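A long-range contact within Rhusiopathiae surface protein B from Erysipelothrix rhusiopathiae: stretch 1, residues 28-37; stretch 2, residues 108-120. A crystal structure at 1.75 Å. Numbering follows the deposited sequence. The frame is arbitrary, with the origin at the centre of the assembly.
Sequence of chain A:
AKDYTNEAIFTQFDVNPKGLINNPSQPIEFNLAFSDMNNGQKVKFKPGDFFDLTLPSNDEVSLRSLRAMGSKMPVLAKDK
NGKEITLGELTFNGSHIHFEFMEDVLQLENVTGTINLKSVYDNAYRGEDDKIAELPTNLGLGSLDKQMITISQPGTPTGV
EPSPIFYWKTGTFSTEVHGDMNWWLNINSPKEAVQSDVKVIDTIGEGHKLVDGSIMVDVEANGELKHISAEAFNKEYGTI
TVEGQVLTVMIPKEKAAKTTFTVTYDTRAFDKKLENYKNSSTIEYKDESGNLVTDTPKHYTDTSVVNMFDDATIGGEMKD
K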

# COMPACT_ATOMS: atom_id res chain seq x y z
N ILE A 28 2.95 6.46 2.05
CA ILE A 28 3.37 7.68 2.73
C ILE A 28 2.40 8.69 2.12
O ILE A 28 2.40 8.91 0.92
CB ILE A 28 4.83 8.06 2.39
CG1 ILE A 28 5.78 7.03 3.02
CG2 ILE A 28 5.15 9.44 2.94
CD1 ILE A 28 7.25 7.31 2.83
N GLU A 29 1.54 9.26 2.97
CA GLU A 29 0.51 10.18 2.52
C GLU A 29 0.85 11.66 2.54
O GLU A 29 1.47 12.17 3.47
CB GLU A 29 -0.76 9.99 3.34
CG GLU A 29 -1.30 8.59 3.34
CD GLU A 29 -2.29 8.38 4.47
OE1 GLU A 29 -3.20 9.22 4.62
OE2 GLU A 29 -2.15 7.38 5.21
N PHE A 30 0.41 12.35 1.49
CA PHE A 30 0.62 13.78 1.36
C PHE A 30 -0.74 14.43 1.20
O PHE A 30 -1.54 14.01 0.37
CB PHE A 30 1.49 14.09 0.14
CG PHE A 30 2.92 13.68 0.30
CD1 PHE A 30 3.84 14.54 0.89
CD2 PHE A 30 3.34 12.42 -0.10
CE1 PHE A 30 5.16 14.15 1.08
CE2 PHE A 30 4.66 12.01 0.08
CZ PHE A 30 5.57 12.88 0.67
N ASN A 31 -1.02 15.42 2.03
CA ASN A 31 -2.28 16.14 1.96
C ASN A 31 -1.98 17.57 1.54
O ASN A 31 -1.11 18.22 2.12
CB ASN A 31 -2.98 16.14 3.31
CG ASN A 31 -4.20 17.04 3.33
OD1 ASN A 31 -5.24 16.71 2.76
ND2 ASN A 31 -4.07 18.19 3.98
N LEU A 32 -2.70 18.05 0.54
CA LEU A 32 -2.49 19.40 0.03
C LEU A 32 -3.81 20.10 -0.26
O LEU A 32 -4.75 19.50 -0.78
CB LEU A 32 -1.65 19.31 -1.25
CG LEU A 32 -1.24 20.59 -1.98
CD1 LEU A 32 -0.21 21.36 -1.15
CD2 LEU A 32 -0.66 20.23 -3.34
N ALA A 33 -3.88 21.38 0.09
CA ALA A 33 -5.07 22.17 -0.15
C ALA A 33 -4.67 23.44 -0.88
O ALA A 33 -3.58 23.97 -0.66
CB ALA A 33 -5.75 22.52 1.18
N PHE A 34 -5.53 23.92 -1.77
CA PHE A 34 -5.25 25.14 -2.51
C PHE A 34 -6.53 25.92 -2.79
O PHE A 34 -7.64 25.42 -2.58
CB PHE A 34 -4.49 24.82 -3.81
CG PHE A 34 -5.26 23.98 -4.78
CD1 PHE A 34 -6.05 24.57 -5.76
CD2 PHE A 34 -5.19 22.59 -4.72
CE1 PHE A 34 -6.77 23.79 -6.66
CE2 PHE A 34 -5.90 21.80 -5.62
CZ PHE A 34 -6.69 22.41 -6.59
N SER A 35 -6.37 27.15 -3.25
CA SER A 35 -7.52 27.98 -3.57
C SER A 35 -7.09 29.06 -4.55
O SER A 35 -5.92 29.14 -4.92
CB SER A 35 -8.09 28.62 -2.31
OG SER A 35 -7.14 29.49 -1.72
N ASP A 36 -8.05 29.87 -4.98
CA ASP A 36 -7.77 30.94 -5.92
C ASP A 36 -7.26 32.23 -5.27
O ASP A 36 -7.37 33.30 -5.85
CB ASP A 36 -9.02 31.25 -6.75
CG ASP A 36 -10.26 31.42 -5.90
OD1 ASP A 36 -10.14 31.74 -4.71
OD2 ASP A 36 -11.37 31.25 -6.45
N MET A 37 -6.73 32.12 -4.06
CA MET A 37 -6.17 33.29 -3.38
C MET A 37 -4.65 33.16 -3.42
O MET A 37 -4.08 32.28 -2.77
CB MET A 37 -6.63 33.37 -1.92
CG MET A 37 -8.07 33.83 -1.72
SD MET A 37 -8.51 35.32 -2.65
CE MET A 37 -7.34 36.46 -2.12
N LEU A 108 -17.12 28.19 -12.15
CA LEU A 108 -17.07 28.71 -10.79
C LEU A 108 -16.40 30.06 -10.54
O LEU A 108 -15.49 30.49 -11.25
CB LEU A 108 -16.44 27.64 -9.89
CG LEU A 108 -16.93 26.22 -10.16
CD1 LEU A 108 -16.25 25.27 -9.18
CD2 LEU A 108 -18.45 26.13 -10.02
N GLU A 109 -16.89 30.72 -9.50
CA GLU A 109 -16.42 32.02 -9.06
C GLU A 109 -15.25 31.83 -8.11
O GLU A 109 -14.18 32.35 -8.36
CB GLU A 109 -17.55 32.77 -8.34
CG GLU A 109 -18.65 33.28 -9.27
CD GLU A 109 -19.73 34.06 -8.53
OE1 GLU A 109 -20.46 33.45 -7.71
OE2 GLU A 109 -19.85 35.28 -8.76
N ASN A 110 -15.46 31.09 -7.03
CA ASN A 110 -14.38 30.85 -6.07
C ASN A 110 -13.97 29.39 -6.11
O ASN A 110 -14.77 28.50 -5.85
CB ASN A 110 -14.83 31.22 -4.65
CG ASN A 110 -15.17 32.69 -4.52
OD1 ASN A 110 -16.25 33.13 -4.90
ND2 ASN A 110 -14.24 33.47 -3.99
N VAL A 111 -12.70 29.15 -6.42
CA VAL A 111 -12.20 27.79 -6.52
C VAL A 111 -11.28 27.36 -5.37
O VAL A 111 -10.34 28.07 -5.01
CB VAL A 111 -11.44 27.61 -7.86
CG1 VAL A 111 -10.95 26.18 -8.01
CG2 VAL A 111 -12.35 28.00 -9.01
N THR A 112 -11.58 26.21 -4.79
CA THR A 112 -10.78 25.65 -3.71
C THR A 112 -10.66 24.16 -4.03
O THR A 112 -11.42 23.64 -4.84
CB THR A 112 -11.45 25.79 -2.34
OG1 THR A 112 -12.72 25.10 -2.36
CG2 THR A 112 -11.67 27.26 -1.99
N GLY A 113 -9.71 23.49 -3.40
CA GLY A 113 -9.56 22.07 -3.65
C GLY A 113 -8.56 21.41 -2.72
O GLY A 113 -7.78 22.07 -2.05
N THR A 114 -8.61 20.08 -2.70
CA THR A 114 -7.75 19.29 -1.84
C THR A 114 -7.23 18.09 -2.62
O THR A 114 -7.92 17.55 -3.49
CB THR A 114 -8.54 18.78 -0.61
OG1 THR A 114 -9.36 19.84 -0.10
CG2 THR A 114 -7.58 18.33 0.48
N ILE A 115 -6.01 17.68 -2.31
CA ILE A 115 -5.41 16.53 -2.96
C ILE A 115 -4.80 15.65 -1.89
O ILE A 115 -4.03 16.14 -1.06
CB ILE A 115 -4.30 16.93 -3.94
CG1 ILE A 115 -4.87 17.76 -5.09
CG2 ILE A 115 -3.59 15.67 -4.47
CD1 ILE A 115 -3.83 18.24 -6.08
N ASN A 116 -5.16 14.38 -1.89
CA ASN A 116 -4.61 13.43 -0.93
C ASN A 116 -3.83 12.42 -1.76
O ASN A 116 -4.39 11.49 -2.32
CB ASN A 116 -5.74 12.77 -0.15
CG ASN A 116 -6.46 13.75 0.77
OD1 ASN A 116 -6.00 14.03 1.87
ND2 ASN A 116 -7.57 14.30 0.29
N LEU A 117 -2.53 12.65 -1.84
CA LEU A 117 -1.63 11.82 -2.63
C LEU A 117 -1.02 10.67 -1.85
O LEU A 117 -0.57 10.84 -0.72
CB LEU A 117 -0.51 12.71 -3.20
CG LEU A 117 0.65 12.06 -3.97
CD1 LEU A 117 0.16 11.45 -5.27
CD2 LEU A 117 1.70 13.13 -4.26
N LYS A 118 -1.01 9.49 -2.46
CA LYS A 118 -0.44 8.31 -1.84
C LYS A 118 0.87 7.99 -2.54
O LYS A 118 0.94 8.06 -3.77
CB LYS A 118 -1.41 7.13 -1.96
CG LYS A 118 -2.78 7.42 -1.37
CD LYS A 118 -2.66 7.88 0.07
CE LYS A 118 -4.00 8.26 0.67
NZ LYS A 118 -4.89 7.07 0.83
N SER A 119 1.89 7.63 -1.78
CA SER A 119 3.18 7.31 -2.38
C SER A 119 3.81 6.06 -1.77
O SER A 119 3.44 5.63 -0.68
CB SER A 119 4.15 8.49 -2.22
OG SER A 119 4.53 8.67 -0.87
N VAL A 120 4.74 5.48 -2.51
CA VAL A 120 5.46 4.29 -2.07
C VAL A 120 6.94 4.59 -2.26
O VAL A 120 7.31 5.36 -3.15
CB VAL A 120 5.05 3.05 -2.91
CG1 VAL A 120 5.24 3.34 -4.40
CG2 VAL A 120 5.89 1.85 -2.50

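Strands 28-35 and 112-120 of Rhusiopathiae surface protein B run antiparallel, their directions 167° apart; the two stretches together bury 871 Å². Side chains alternate: Ile28, Phe30, Leu32 and Phe34 share one face of the sheet with Leu117, Ile115 and Ser119, while Glu29, Asn31, Ala33 and Ser35 lie on the other with Lys118, Asn116, Thr114 and Thr112. Ile28 N donates to Ser119 O (2.9 Å); Ile28 O receives Ser119 OG (2.8 Å) and, weakly, Ser119 N (3.0 Å), so the small hydroxyl of this buried serine is satisfied by backbone. On the other face, the aliphatic part of Glu29 packs on that of Lys118, Glu29 CG to Lys118 CD at 3.6 Å. Phe30 pairs with Leu117 through Phe30 N to Leu117 O (2.9 Å) and Leu117 N to Phe30 O (2.8 Å); the Phe30 ring turns its edge to Ser119, with Phe30 CE2 3.5 Å from Ser119 OG. Asn31 faces Asn116 on the more exposed, polar side. Leu32 repeats the paired bonds with Ile115: Leu32 N to Ile115 O is 2.8 Å and Ile115 N to Leu32 O is 2.7 Å, both side chains being buried. Phe34 and Gly113 exchange two 2.9 Å bonds, Phe34 N to Gly113 O and Gly113 N to Phe34 O. The Phe34 ring, at chi1 p, folds over Gly113, whose CA sits above the ring face; a CB there would be 2.9 Å from Phe34 CZ, so glycine leaves the room the ring occupies. Ser35 CB meets Thr112 CG2 at 3.8 Å. Past the strand, Asp36 N bonds weakly to Val111 O (2.9 Å), while Asp36 OD2 accepts a very short bond from Val111 N (2.5 Å), a side chain substituting for a backbone carbonyl.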